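Local coordinates for putative membrane anchored protein (Corynebacterium diphtheriae, PDB 3LSO) that is of unknown function but, as a putative membrane-anchored protein, probably presents a string of beta-sandwich domains outside the cell, at residues Leu195-Ile205 and Ala275-Thr286; Thr296-Gly305 and Val322-Asn331. One frame throughout, in Å; residues are numbered along the deposited sequence.

Contact 1. Residues Leu195-Ile205 and Ala275-Thr286; sequences LTITAPESASI and APDGETIIPVVT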
ATOM      1  N   LEU B 195     -10.015  -3.532   1.951  1.00 36.20           N
ATOM      2  CA  LEU B 195     -10.597  -2.524   1.093  1.00 36.45           C
ATOM      3  C   LEU B 195      -9.573  -1.481   0.761  1.00 36.56           C
ATOM      4  O   LEU B 195      -8.796  -1.081   1.621  1.00 36.97           O
ATOM      5  CB  LEU B 195     -11.757  -1.834   1.783  1.00 36.76           C
ATOM      6  CG  LEU B 195     -13.090  -2.571   1.867  1.00 37.31           C
ATOM      7  CD1 LEU B 195     -12.953  -3.777   2.774  1.00 37.94           C
ATOM      8  CD2 LEU B 195     -14.175  -1.642   2.391  1.00 36.87           C
ATOM      9  N   THR B 196      -9.584  -1.037  -0.490  1.00 36.54           N
ATOM     10  CA  THR B 196      -8.737   0.062  -0.938  1.00 36.27           C
ATOM     11  C   THR B 196      -9.653   1.198  -1.387  1.00 36.32           C
ATOM     12  O   THR B 196     -10.759   0.968  -1.889  1.00 36.25           O
ATOM     13  CB  THR B 196      -7.804  -0.368  -2.083  1.00 36.41           C
ATOM     14  OG1 THR B 196      -8.569  -0.567  -3.279  1.00 36.49           O
ATOM     15  CG2 THR B 196      -7.060  -1.674  -1.732  1.00 35.67           C
ATOM     16  N   ILE B 197      -9.195   2.427  -1.192  1.00 36.19           N
ATOM     17  CA  ILE B 197     -10.044   3.593  -1.394  1.00 35.94           C
ATOM     18  C   ILE B 197      -9.546   4.445  -2.550  1.00 36.15           C
ATOM     19  O   ILE B 197      -8.341   4.598  -2.752  1.00 36.45           O
ATOM     20  CB  ILE B 197     -10.111   4.442  -0.124  1.00 35.67           C
ATOM     21  CG1 ILE B 197     -10.802   3.664   0.991  1.00 35.17           C
ATOM     22  CG2 ILE B 197     -10.843   5.742  -0.382  1.00 36.35           C
ATOM     23  CD1 ILE B 197     -11.248   4.521   2.147  1.00 35.73           C
ATOM     24  N   THR B 198     -10.476   4.996  -3.314  1.00 35.98           N
ATOM     25  CA  THR B 198     -10.108   5.887  -4.401  1.00 35.85           C
ATOM     26  C   THR B 198     -10.713   7.244  -4.147  1.00 35.46           C
ATOM     27  O   THR B 198     -11.934   7.394  -4.021  1.00 35.74           O
ATOM     28  CB  THR B 198     -10.524   5.331  -5.775  1.00 35.94           C
ATOM     29  OG1 THR B 198      -9.844   4.090  -5.980  1.00 36.27           O
ATOM     30  CG2 THR B 198     -10.147   6.307  -6.899  1.00 35.83           C
ATOM     31  N   ALA B 199      -9.838   8.230  -4.059  1.00 34.91           N
ATOM     32  CA  ALA B 199     -10.235   9.584  -3.731  1.00 34.31           C
ATOM     33  C   ALA B 199      -9.319  10.524  -4.474  1.00 33.70           C
ATOM     34  O   ALA B 199      -8.179  10.171  -4.746  1.00 33.84           O
ATOM     35  CB  ALA B 199     -10.108   9.793  -2.252  1.00 34.48           C
ATOM     36  N   PRO B 200      -9.806  11.724  -4.821  1.00 33.31           N
ATOM     37  CA  PRO B 200      -8.927  12.634  -5.541  1.00 33.05           C
ATOM     38  C   PRO B 200      -7.705  12.936  -4.697  1.00 32.76           C
ATOM     39  O   PRO B 200      -7.712  12.687  -3.487  1.00 32.74           O
ATOM     40  CB  PRO B 200      -9.785  13.893  -5.703  1.00 32.96           C
ATOM     41  CG  PRO B 200     -11.177  13.419  -5.599  1.00 32.85           C
ATOM     42  CD  PRO B 200     -11.126  12.327  -4.581  1.00 33.29           C
ATOM     43  N   GLU B 201      -6.665  13.460  -5.332  1.00 32.66           N
ATOM     44  CA  GLU B 201      -5.431  13.828  -4.639  1.00 32.63           C
ATOM     45  C   GLU B 201      -5.672  15.009  -3.651  1.00 32.08           C
ATOM     46  O   GLU B 201      -5.024  15.104  -2.604  1.00 31.64           O
ATOM     47  CB  GLU B 201      -4.339  14.127  -5.681  1.00 32.76           C
ATOM     48  CG  GLU B 201      -2.911  13.774  -5.258  1.00 34.64           C
ATOM     49  CD  GLU B 201      -1.934  14.978  -5.398  1.00 37.77           C
ATOM     50  OE1 GLU B 201      -1.107  14.972  -6.343  1.00 36.20           O
ATOM     51  OE2 GLU B 201      -2.009  15.939  -4.568  1.00 38.24           O
ATOM     52  N   SER B 202      -6.626  15.879  -4.002  1.00 31.77           N
ATOM     53  CA  SER B 202      -7.058  17.050  -3.213  1.00 31.76           C
ATOM     54  C   SER B 202      -8.461  17.443  -3.639  1.00 31.28           C
ATOM     55  O   SER B 202      -8.905  17.088  -4.732  1.00 30.84           O
ATOM     56  CB  SER B 202      -6.176  18.263  -3.482  1.00 31.75           C
ATOM     57  OG  SER B 202      -4.818  17.892  -3.551  1.00 34.91           O
ATOM     58  N   ALA B 203      -9.150  18.208  -2.796  1.00 31.07           N
ATOM     59  CA  ALA B 203     -10.461  18.744  -3.172  1.00 30.95           C
ATOM     60  C   ALA B 203     -10.732  20.109  -2.543  1.00 30.95           C
ATOM     61  O   ALA B 203      -9.994  20.560  -1.655  1.00 31.25           O
ATOM     62  CB  ALA B 203     -11.560  17.761  -2.826  1.00 30.90           C
ATOM     63  N   SER B 204     -11.783  20.768  -3.019  1.00 30.59           N
ATOM     64  CA  SER B 204     -12.198  22.041  -2.469  1.00 30.34           C
ATOM     65  C   SER B 204     -13.531  21.868  -1.775  1.00 30.54           C
ATOM     66  O   SER B 204     -14.289  20.946  -2.086  1.00 31.03           O
ATOM     67  CB  SER B 204     -12.349  23.073  -3.583  1.00 30.30           C
ATOM     68  OG  SER B 204     -11.136  23.256  -4.278  1.00 29.95           O
ATOM     69  N   ILE B 205     -13.832  22.764  -0.844  1.00 30.48           N
ATOM     70  CA  ILE B 205     -15.124  22.763  -0.186  1.00 30.26           C
ATOM     71  C   ILE B 205     -16.240  23.109  -1.163  1.00 30.61           C
ATOM     72  O   ILE B 205     -16.001  23.626  -2.251  1.00 30.40           O
ATOM     73  CB  ILE B 205     -15.129  23.705   1.013  1.00 30.23           C
ATOM     74  CG1 ILE B 205     -15.033  25.159   0.563  1.00 30.05           C
ATOM     75  CG2 ILE B 205     -13.964  23.376   1.938  1.00 29.90           C
ATOM     76  CD1 ILE B 205     -14.849  26.117   1.707  1.00 30.13           C
ATOM     77  N   ALA B 275     -13.525  -7.973   7.322  1.00 30.55           N
ATOM     78  CA  ALA B 275     -12.302  -7.411   6.761  1.00 30.32           C
ATOM     79  C   ALA B 275     -11.769  -6.192   7.538  1.00 30.19           C
ATOM     80  O   ALA B 275     -12.510  -5.507   8.248  1.00 29.79           O
ATOM     81  CB  ALA B 275     -12.502  -7.078   5.290  1.00 30.17           C
ATOM     82  N   PRO B 276     -10.461  -5.936   7.434  1.00 30.34           N
ATOM     83  CA  PRO B 276      -9.994  -4.709   8.021  1.00 30.64           C
ATOM     84  C   PRO B 276     -10.560  -3.537   7.232  1.00 30.94           C
ATOM     85  O   PRO B 276     -10.856  -3.687   6.039  1.00 30.76           O
ATOM     86  CB  PRO B 276      -8.484  -4.799   7.825  1.00 30.75           C
ATOM     87  CG  PRO B 276      -8.217  -6.247   7.756  1.00 30.01           C
ATOM     88  CD  PRO B 276      -9.341  -6.765   6.959  1.00 30.11           C
ATOM     89  N   ASP B 277     -10.725  -2.400   7.908  1.00 31.04           N
ATOM     90  CA  ASP B 277     -11.151  -1.160   7.272  1.00 31.17           C
ATOM     91  C   ASP B 277     -10.029  -0.596   6.404  1.00 31.23           C
ATOM     92  O   ASP B 277      -8.849  -0.734   6.725  1.00 31.06           O
ATOM     93  CB  ASP B 277     -11.510  -0.104   8.329  1.00 31.45           C
ATOM     94  CG  ASP B 277     -12.686  -0.514   9.246  1.00 32.35           C
ATOM     95  OD1 ASP B 277     -13.694  -1.104   8.766  1.00 33.31           O
ATOM     96  OD2 ASP B 277     -12.602  -0.204  10.462  1.00 31.18           O
ATOM     97  N   GLY B 278     -10.403   0.048   5.305  1.00 31.48           N
ATOM     98  CA  GLY B 278      -9.449   0.838   4.526  1.00 31.68           C
ATOM     99  C   GLY B 278      -9.532   2.316   4.870  1.00 31.42           C
ATOM    100  O   GLY B 278     -10.628   2.834   5.019  1.00 31.31           O
ATOM    101  N   GLU B 279      -8.385   2.985   5.013  1.00 31.36           N
ATOM    102  CA  GLU B 279      -8.362   4.428   5.263  1.00 31.82           C
ATOM    103  C   GLU B 279      -7.507   5.154   4.276  1.00 31.57           C
ATOM    104  O   GLU B 279      -6.487   4.638   3.844  1.00 32.10           O
ATOM    105  CB  GLU B 279      -7.878   4.771   6.687  1.00 31.89           C
ATOM    106  CG  GLU B 279      -9.021   5.058   7.640  1.00 33.44           C
ATOM    107  CD  GLU B 279      -8.628   5.603   9.012  1.00 36.46           C
ATOM    108  OE1 GLU B 279      -7.498   6.125   9.236  1.00 37.67           O
ATOM    109  OE2 GLU B 279      -9.505   5.516   9.893  1.00 37.29           O
ATOM    110  N   THR B 280      -7.914   6.368   3.933  1.00 31.48           N
ATOM    111  CA  THR B 280      -7.023   7.304   3.237  1.00 31.10           C
ATOM    112  C   THR B 280      -7.223   8.747   3.776  1.00 30.78           C
ATOM    113  O   THR B 280      -8.165   9.008   4.541  1.00 31.00           O
ATOM    114  CB  THR B 280      -7.168   7.179   1.683  1.00 31.01           C
ATOM    115  OG1 THR B 280      -5.970   7.618   1.036  1.00 31.68           O
ATOM    116  CG2 THR B 280      -8.326   7.990   1.165  1.00 31.33           C
ATOM    117  N   ILE B 281      -6.348   9.672   3.399  1.00 30.09           N
ATOM    118  CA  ILE B 281      -6.475  11.035   3.855  1.00 30.01           C
ATOM    119  C   ILE B 281      -6.564  11.952   2.670  1.00 30.06           C
ATOM    120  O   ILE B 281      -5.709  11.879   1.798  1.00 31.13           O
ATOM    121  CB  ILE B 281      -5.269  11.430   4.711  1.00 30.20           C
ATOM    122  CG1 ILE B 281      -5.296  10.649   6.023  1.00 30.20           C
ATOM    123  CG2 ILE B 281      -5.270  12.943   4.979  1.00 30.16           C
ATOM    124  CD1 ILE B 281      -4.203  11.012   6.993  1.00 33.22           C
ATOM    125  N   ILE B 282      -7.574  12.818   2.631  1.00 29.77           N
ATOM    126  CA  ILE B 282      -7.698  13.805   1.563  1.00 29.62           C
ATOM    127  C   ILE B 282      -7.499  15.203   2.095  1.00 29.34           C
ATOM    128  O   ILE B 282      -8.236  15.638   2.972  1.00 29.05           O
ATOM    129  CB  ILE B 282      -9.083  13.857   0.974  1.00 29.81           C
ATOM    130  CG1 ILE B 282      -9.491  12.520   0.383  1.00 32.05           C
ATOM    131  CG2 ILE B 282      -9.134  14.906  -0.151  1.00 30.54           C
ATOM    132  CD1 ILE B 282     -10.985  12.512  -0.029  1.00 34.78           C
ATOM    133  N   PRO B 283      -6.536  15.937   1.534  1.00 29.02           N
ATOM    134  CA  PRO B 283      -6.412  17.300   1.946  1.00 29.21           C
ATOM    135  C   PRO B 283      -7.486  18.107   1.262  1.00 29.51           C
ATOM    136  O   PRO B 283      -7.568  18.100   0.034  1.00 30.20           O
ATOM    137  CB  PRO B 283      -5.044  17.708   1.391  1.00 29.06           C
ATOM    138  CG  PRO B 283      -4.453  16.476   0.827  1.00 29.05           C
ATOM    139  CD  PRO B 283      -5.573  15.614   0.478  1.00 28.88           C
ATOM    140  N   VAL B 284      -8.304  18.800   2.038  1.00 29.48           N
ATOM    141  CA  VAL B 284      -9.309  19.652   1.457  1.00 29.82           C
ATOM    142  C   VAL B 284      -8.958  21.110   1.696  1.00 31.12           C
ATOM    143  O   VAL B 284      -8.696  21.518   2.814  1.00 31.96           O
ATOM    144  CB  VAL B 284     -10.673  19.287   1.983  1.00 29.34           C
ATOM    145  CG1 VAL B 284     -11.693  20.284   1.566  1.00 29.16           C
ATOM    146  CG2 VAL B 284     -11.048  17.952   1.441  1.00 28.83           C
ATOM    147  N   VAL B 285      -8.927  21.890   0.630  1.00 32.22           N
ATOM    148  CA  VAL B 285      -8.494  23.277   0.694  1.00 33.47           C
ATOM    149  C   VAL B 285      -9.692  24.188   0.385  1.00 35.10           C
ATOM    150  O   VAL B 285     -10.671  23.731  -0.222  1.00 35.40           O
ATOM    151  CB  VAL B 285      -7.360  23.516  -0.333  1.00 33.25           C
ATOM    152  CG1 VAL B 285      -6.076  22.840   0.110  1.00 32.14           C
ATOM    153  CG2 VAL B 285      -7.763  22.992  -1.701  1.00 32.52           C
ATOM    154  N   THR B 286      -9.617  25.464   0.777  1.00 36.79           N
ATOM    155  CA  THR B 286     -10.709  26.426   0.517  1.00 38.49           C
ATOM    156  C   THR B 286     -10.988  26.654  -0.982  1.00 39.65           C
ATOM    157  O   THR B 286     -12.024  26.238  -1.509  1.00 39.89           O
ATOM    158  CB  THR B 286     -10.425  27.768   1.200  1.00 38.63           C
ATOM    159  OG1 THR B 286     -10.205  27.529   2.594  1.00 39.29           O
ATOM    160  CG2 THR B 286     -11.598  28.743   1.013  1.00 38.22           C
TER

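Contact 2. Residues Thr296-Gly305 and Val322-Asn331; sequences TDSYTGLING and VSVSASLLPN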
ATOM      1  N   THR B 296       2.236  29.288 -19.582  1.00 17.23           N
ATOM      2  CA  THR B 296       3.262  28.317 -19.937  1.00 17.40           C
ATOM      3  C   THR B 296       4.289  28.144 -18.822  1.00 17.01           C
ATOM      4  O   THR B 296       5.013  27.157 -18.775  1.00 16.89           O
ATOM      5  CB  THR B 296       4.009  28.691 -21.239  1.00 17.33           C
ATOM      6  OG1 THR B 296       4.380  30.078 -21.203  1.00 19.63           O
ATOM      7  CG2 THR B 296       3.153  28.450 -22.416  1.00 16.85           C
ATOM      8  N   ASP B 297       4.363  29.102 -17.922  1.00 17.01           N
ATOM      9  CA  ASP B 297       5.347  29.014 -16.865  1.00 17.48           C
ATOM     10  C   ASP B 297       4.941  28.064 -15.754  1.00 17.36           C
ATOM     11  O   ASP B 297       3.907  27.439 -15.817  1.00 18.04           O
ATOM     12  CB  ASP B 297       5.666  30.399 -16.348  1.00 17.31           C
ATOM     13  CG  ASP B 297       6.169  31.274 -17.434  1.00 18.27           C
ATOM     14  OD1 ASP B 297       7.049  30.812 -18.205  1.00 20.46           O
ATOM     15  OD2 ASP B 297       5.656  32.394 -17.553  1.00 17.80           O
ATOM     16  N   SER B 298       5.785  27.911 -14.758  1.00 17.35           N
ATOM     17  CA  SER B 298       5.370  27.133 -13.617  1.00 17.58           C
ATOM     18  C   SER B 298       5.957  27.763 -12.351  1.00 17.17           C
ATOM     19  O   SER B 298       6.831  28.626 -12.463  1.00 17.18           O
ATOM     20  CB  SER B 298       5.691  25.644 -13.812  1.00 17.53           C
ATOM     21  OG  SER B 298       7.029  25.348 -13.477  1.00 18.46           O
ATOM     22  N   TYR B 299       5.440  27.367 -11.184  1.00 16.36           N
ATOM     23  CA  TYR B 299       5.719  28.038  -9.929  1.00 16.09           C
ATOM     24  C   TYR B 299       6.165  27.089  -8.816  1.00 16.03           C
ATOM     25  O   TYR B 299       5.820  25.907  -8.786  1.00 15.94           O
ATOM     26  CB  TYR B 299       4.458  28.779  -9.463  1.00 16.42           C
ATOM     27  CG  TYR B 299       3.917  29.725 -10.488  1.00 16.76           C
ATOM     28  CD1 TYR B 299       3.307  29.246 -11.623  1.00 17.81           C
ATOM     29  CD2 TYR B 299       4.017  31.106 -10.315  1.00 18.33           C
ATOM     30  CE1 TYR B 299       2.830  30.095 -12.589  1.00 20.75           C
ATOM     31  CE2 TYR B 299       3.543  31.991 -11.283  1.00 19.94           C
ATOM     32  CZ  TYR B 299       2.947  31.466 -12.423  1.00 22.18           C
ATOM     33  OH  TYR B 299       2.456  32.287 -13.417  1.00 24.16           O
ATOM     34  N   THR B 300       6.908  27.637  -7.866  1.00 15.86           N
ATOM     35  CA  THR B 300       7.255  26.942  -6.624  1.00 15.66           C
ATOM     36  C   THR B 300       7.247  27.983  -5.466  1.00 16.20           C
ATOM     37  O   THR B 300       6.897  29.168  -5.680  1.00 16.01           O
ATOM     38  CB  THR B 300       8.606  26.171  -6.734  1.00 14.90           C
ATOM     39  OG1 THR B 300       8.900  25.547  -5.485  1.00 17.04           O
ATOM     40  CG2 THR B 300       9.739  27.094  -7.022  1.00 14.21           C
ATOM     41  N   GLY B 301       7.613  27.552  -4.256  1.00 15.77           N
ATOM     42  CA  GLY B 301       7.575  28.441  -3.125  1.00 15.96           C
ATOM     43  C   GLY B 301       8.216  27.830  -1.908  1.00 16.40           C
ATOM     44  O   GLY B 301       8.783  26.739  -1.978  1.00 17.75           O
ATOM     45  N   LEU B 302       8.139  28.551  -0.795  1.00 15.75           N
ATOM     46  CA  LEU B 302       8.719  28.138   0.463  1.00 14.83           C
ATOM     47  C   LEU B 302       7.862  28.762   1.524  1.00 14.76           C
ATOM     48  O   LEU B 302       7.423  29.909   1.367  1.00 14.78           O
ATOM     49  CB  LEU B 302      10.132  28.704   0.625  1.00 14.72           C
ATOM     50  CG  LEU B 302      11.305  28.217  -0.229  1.00 14.08           C
ATOM     51  CD1 LEU B 302      12.428  29.270  -0.331  1.00  9.83           C
ATOM     52  CD2 LEU B 302      11.832  26.917   0.333  1.00 13.15           C
ATOM     53  N   ILE B 303       7.597  28.007   2.587  1.00 14.59           N
ATOM     54  CA  ILE B 303       7.041  28.576   3.811  1.00 14.49           C
ATOM     55  C   ILE B 303       7.971  28.201   4.948  1.00 14.67           C
ATOM     56  O   ILE B 303       8.341  27.041   5.083  1.00 14.88           O
ATOM     57  CB  ILE B 303       5.609  28.131   4.084  1.00 14.01           C
ATOM     58  CG1 ILE B 303       5.149  28.662   5.439  1.00 13.28           C
ATOM     59  CG2 ILE B 303       5.518  26.621   4.086  1.00 15.01           C
ATOM     60  CD1 ILE B 303       3.646  28.850   5.540  1.00 11.54           C
ATOM     61  N   ASN B 304       8.378  29.197   5.733  1.00 15.06           N
ATOM     62  CA  ASN B 304       9.405  29.025   6.767  1.00 15.41           C
ATOM     63  C   ASN B 304      10.651  28.348   6.206  1.00 15.90           C
ATOM     64  O   ASN B 304      11.294  27.535   6.874  1.00 16.09           O
ATOM     65  CB  ASN B 304       8.865  28.266   7.981  1.00 14.99           C
ATOM     66  CG  ASN B 304       7.857  29.076   8.779  1.00 15.08           C
ATOM     67  OD1 ASN B 304       7.755  30.281   8.615  1.00 16.68           O
ATOM     68  ND2 ASN B 304       7.105  28.410   9.646  1.00 13.31           N
ATOM     69  N   GLY B 305      10.973  28.685   4.963  1.00 16.20           N
ATOM     70  CA  GLY B 305      12.194  28.186   4.321  1.00 17.16           C
ATOM     71  C   GLY B 305      12.186  26.754   3.786  1.00 17.22           C
ATOM     72  O   GLY B 305      13.245  26.229   3.407  1.00 16.59           O
ATOM     73  N   VAL B 322       5.046  34.125   9.928  1.00 10.12           N
ATOM     74  CA  VAL B 322       5.641  33.172   8.982  1.00 10.22           C
ATOM     75  C   VAL B 322       6.352  33.889   7.842  1.00 10.80           C
ATOM     76  O   VAL B 322       5.999  35.015   7.499  1.00 11.58           O
ATOM     77  CB  VAL B 322       4.617  32.201   8.346  1.00 10.04           C
ATOM     78  CG1 VAL B 322       3.865  31.426   9.403  1.00  9.86           C
ATOM     79  CG2 VAL B 322       3.658  32.933   7.400  1.00  9.92           C
ATOM     80  N   SER B 323       7.335  33.234   7.241  1.00 10.55           N
ATOM     81  CA  SER B 323       8.033  33.826   6.129  1.00 11.09           C
ATOM     82  C   SER B 323       7.774  32.971   4.902  1.00 11.90           C
ATOM     83  O   SER B 323       7.854  31.737   4.951  1.00 12.55           O
ATOM     84  CB  SER B 323       9.504  33.866   6.419  1.00 10.97           C
ATOM     85  OG  SER B 323       9.998  32.545   6.397  1.00 11.85           O
ATOM     86  N   VAL B 324       7.462  33.631   3.807  1.00 11.89           N
ATOM     87  CA  VAL B 324       7.012  32.958   2.618  1.00 12.41           C
ATOM     88  C   VAL B 324       7.874  33.415   1.466  1.00 13.33           C
ATOM     89  O   VAL B 324       8.330  34.554   1.420  1.00 14.18           O
ATOM     90  CB  VAL B 324       5.540  33.317   2.309  1.00 12.26           C
ATOM     91  CG1 VAL B 324       5.141  32.786   0.983  1.00 10.48           C
ATOM     92  CG2 VAL B 324       4.640  32.754   3.376  1.00 11.73           C
ATOM     93  N   SER B 325       8.083  32.522   0.523  1.00 13.86           N
ATOM     94  CA  SER B 325       8.801  32.838  -0.680  1.00 14.22           C
ATOM     95  C   SER B 325       7.986  32.276  -1.825  1.00 14.06           C
ATOM     96  O   SER B 325       7.365  31.221  -1.691  1.00 13.87           O
ATOM     97  CB  SER B 325      10.160  32.155  -0.617  1.00 14.29           C
ATOM     98  OG  SER B 325      10.942  32.502  -1.734  1.00 16.67           O
ATOM     99  N   ALA B 326       7.960  32.969  -2.953  1.00 14.40           N
ATOM    100  CA  ALA B 326       7.236  32.445  -4.138  1.00 14.17           C
ATOM    101  C   ALA B 326       8.042  32.728  -5.395  1.00 14.09           C
ATOM    102  O   ALA B 326       8.497  33.862  -5.593  1.00 14.85           O
ATOM    103  CB  ALA B 326       5.873  33.047  -4.240  1.00 13.89           C
ATOM    104  N   SER B 327       8.241  31.710  -6.228  1.00 13.27           N
ATOM    105  CA  SER B 327       9.085  31.860  -7.391  1.00 12.72           C
ATOM    106  C   SER B 327       8.303  31.570  -8.655  1.00 13.22           C
ATOM    107  O   SER B 327       7.622  30.563  -8.732  1.00 14.62           O
ATOM    108  CB  SER B 327      10.233  30.865  -7.308  1.00 12.63           C
ATOM    109  OG  SER B 327      11.225  31.239  -6.385  1.00  9.98           O
ATOM    110  N   LEU B 328       8.411  32.416  -9.665  1.00 13.01           N
ATOM    111  CA  LEU B 328       7.946  32.051 -11.005  1.00 12.52           C
ATOM    112  C   LEU B 328       9.120  31.489 -11.777  1.00 13.12           C
ATOM    113  O   LEU B 328      10.187  32.098 -11.810  1.00 13.79           O
ATOM    114  CB  LEU B 328       7.411  33.279 -11.712  1.00 12.18           C
ATOM    115  CG  LEU B 328       6.947  33.245 -13.159  1.00 11.93           C
ATOM    116  CD1 LEU B 328       6.476  34.621 -13.448  1.00 11.59           C
ATOM    117  CD2 LEU B 328       8.076  32.879 -14.157  1.00 11.30           C
ATOM    118  N   LEU B 329       8.922  30.350 -12.425  1.00 13.68           N
ATOM    119  CA  LEU B 329       9.992  29.646 -13.105  1.00 14.10           C
ATOM    120  C   LEU B 329       9.820  29.749 -14.623  1.00 14.76           C
ATOM    121  O   LEU B 329       9.011  29.030 -15.185  1.00 15.30           O
ATOM    122  CB  LEU B 329       9.977  28.186 -12.659  1.00 13.90           C
ATOM    123  CG  LEU B 329       9.977  27.958 -11.136  1.00 15.96           C
ATOM    124  CD1 LEU B 329       9.692  26.506 -10.791  1.00 15.28           C
ATOM    125  CD2 LEU B 329      11.276  28.441 -10.441  1.00 15.44           C
ATOM    126  N   PRO B 330      10.568  30.649 -15.291  1.00 15.11           N
ATOM    127  CA  PRO B 330      10.345  30.875 -16.699  1.00 16.32           C
ATOM    128  C   PRO B 330      10.405  29.578 -17.432  1.00 17.60           C
ATOM    129  O   PRO B 330      11.215  28.716 -17.083  1.00 18.50           O
ATOM    130  CB  PRO B 330      11.548  31.717 -17.120  1.00 15.87           C
ATOM    131  CG  PRO B 330      11.923  32.401 -15.965  1.00 15.55           C
ATOM    132  CD  PRO B 330      11.673  31.478 -14.807  1.00 15.32           C
ATOM    133  N   ASN B 331       9.550  29.426 -18.432  1.00 18.62           N
ATOM    134  CA  ASN B 331       9.630  28.259 -19.271  1.00 19.46           C
ATOM    135  C   ASN B 331      10.770  28.359 -20.275  1.00 19.86           C
ATOM    136  O   ASN B 331      11.495  27.399 -20.449  1.00 20.90           O
ATOM    137  CB  ASN B 331       8.320  28.023 -19.985  1.00 19.87           C
ATOM    138  CG  ASN B 331       8.287  26.676 -20.691  1.00 22.06           C
ATOM    139  OD1 ASN B 331       9.202  26.323 -21.437  1.00 24.13           O
ATOM    140  ND2 ASN B 331       7.226  25.918 -20.461  1.00 24.09           N
TER
HETATM  141  O   HOH W   1       9.980  30.990   3.379  1.00 27.28           O

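Contact 1. Residues Leu195-Ile205 and Ala275-Thr286
Ala203 and Ser204 run parallel to Val284 and Val285, while the preceding strand, Thr196-Thr198, belongs to a different sheet. A first strand that changes sheets and then pairs in parallel with the last strand is known from V- and I-type immunoglobulin domains, and the arrangement here is consistent with it. Between the two segments, backbone hydrogen bonds involve only Ala203 and Ile205 of residues 195-205; Thr196 and Thr198 pair instead with Thr214 and Thr212 of strand 208-214. Ala203 N donates to Pro283 O at 3.2 Å, and Ala203 O accepts from Val285 N at 2.9 Å, so both backbone polar atoms of Ala203 are used. The bond from Ile205 N to Val285 O, at 3.4 Å, is weak. CA-H...O contacts from Ser202, Val284 and Ser204 supplement the ladder.

Apolar contacts take over where the strands diverge. Thr196-Thr198 runs at 35° to Gly278-Val285, and the gap is bridged by side chains. Leu195 brings CD1 to within 4.2 Å of Ala275 CB. Ile197 reaches across with two branches: CD1 ends against the backbone carbonyl of Gly278, while CG2 meets Thr280 CG2 at 3.7 Å. Thr280 is rotated so that this methyl sits between its backbone N and carbonyl carbon (chi1 -155°), where Ile197 can touch it. Further along, Ala199 CB packs on the CD1 end of Ile282, close to Ile211 and Ile262 of the two sheets. Ala203 and Val284 share one face of the parallel pair, with Val209 and Phe254 against them; Val285 points to the other face, where Ile426 and Met428 of strand 425-435 lie.

At the far end, Ile205 crosses Val284 at a slant, its CG2 lying 3.9 Å from Val284 CG1.

Contact 2. Residues Thr296-Gly305 and Val322-Asn331
Tyr299 and Leu328 meet on the closely packed side of an antiparallel strand pair whose two faces differ in burial. This inner face also carries Ile303, Val324 and Ala326, and it is covered by strands 335-343 and 425-435. The Tyr299 ring lies obliquely to Leu328, with CE2 4.1 Å from Leu328 CG. Bonds to Asp295 and Lys435 fix the position of its hydroxyl end. At Gly301 and Ala326, a non-hydrogen-bonded pair, the CA atoms approach to 4.1 Å.

The opposite face is more open to solvent, though neighbouring side chains still touch; Ser298, Thr300, Leu302, Ser325, Ser327 and Leu329 line it. Thr300 turns its methyl, CG2, toward Ser327 CB and Leu329 CD1, both 3.8 Å away, while its OG1 stands anti to the backbone N (chi1 179°). Leu302 lies alongside Ser325, and Ser327 OG is engaged by Thr411.

Paired backbone bonds join Thr300 with Ser327 and Leu302 with Ser325; of the two linking Ser298 and Leu329, the one from Ser298 N is weak. Side chains then close both ends of the ladder. Asn331 grips with two donors: its backbone N reaches Asp297 OD1 at 2.9 Å on the anti side of the carboxylate, tilted 23° from its plane, and ND2 reaches Thr296 O at 3.0 Å from above the carbonyl plane. The other oxygen of Asp297 is held by Lys435 and Tyr436. At the opposite end Asn304 OD1 accepts from Ser323 N at 3.3 Å, and a water links Gly305 N to Ser323 O.

Edge strand 298-303 thus pairs with 321-329, the short strand 314-316 between them having gone to another sheet; mainly apolar inside and mixed outside, this is consistent with strands A and B of an immunoglobulin-like sandwich.

In the fold
The two contacts lie in series along the chain: contact 1 closes with strand 278-285, and the next strand, 298-303, opens contact 2. Their centres are 27 Å apart and their nearest atoms about 13 Å, without touching, and they share no sheet. Contact 1 ties the beginning of one all-beta unit to its end, whereas contact 2 joins two strands at the start of the unit that follows. Strand 425-435 connects their surroundings, since Ile426 and Met428 meet Pro283 and Val285 of contact 1 while Phe429, Met431 and Val433 pack under contact 2. This strand of the following unit therefore packs on both contacts, and the two units abut there.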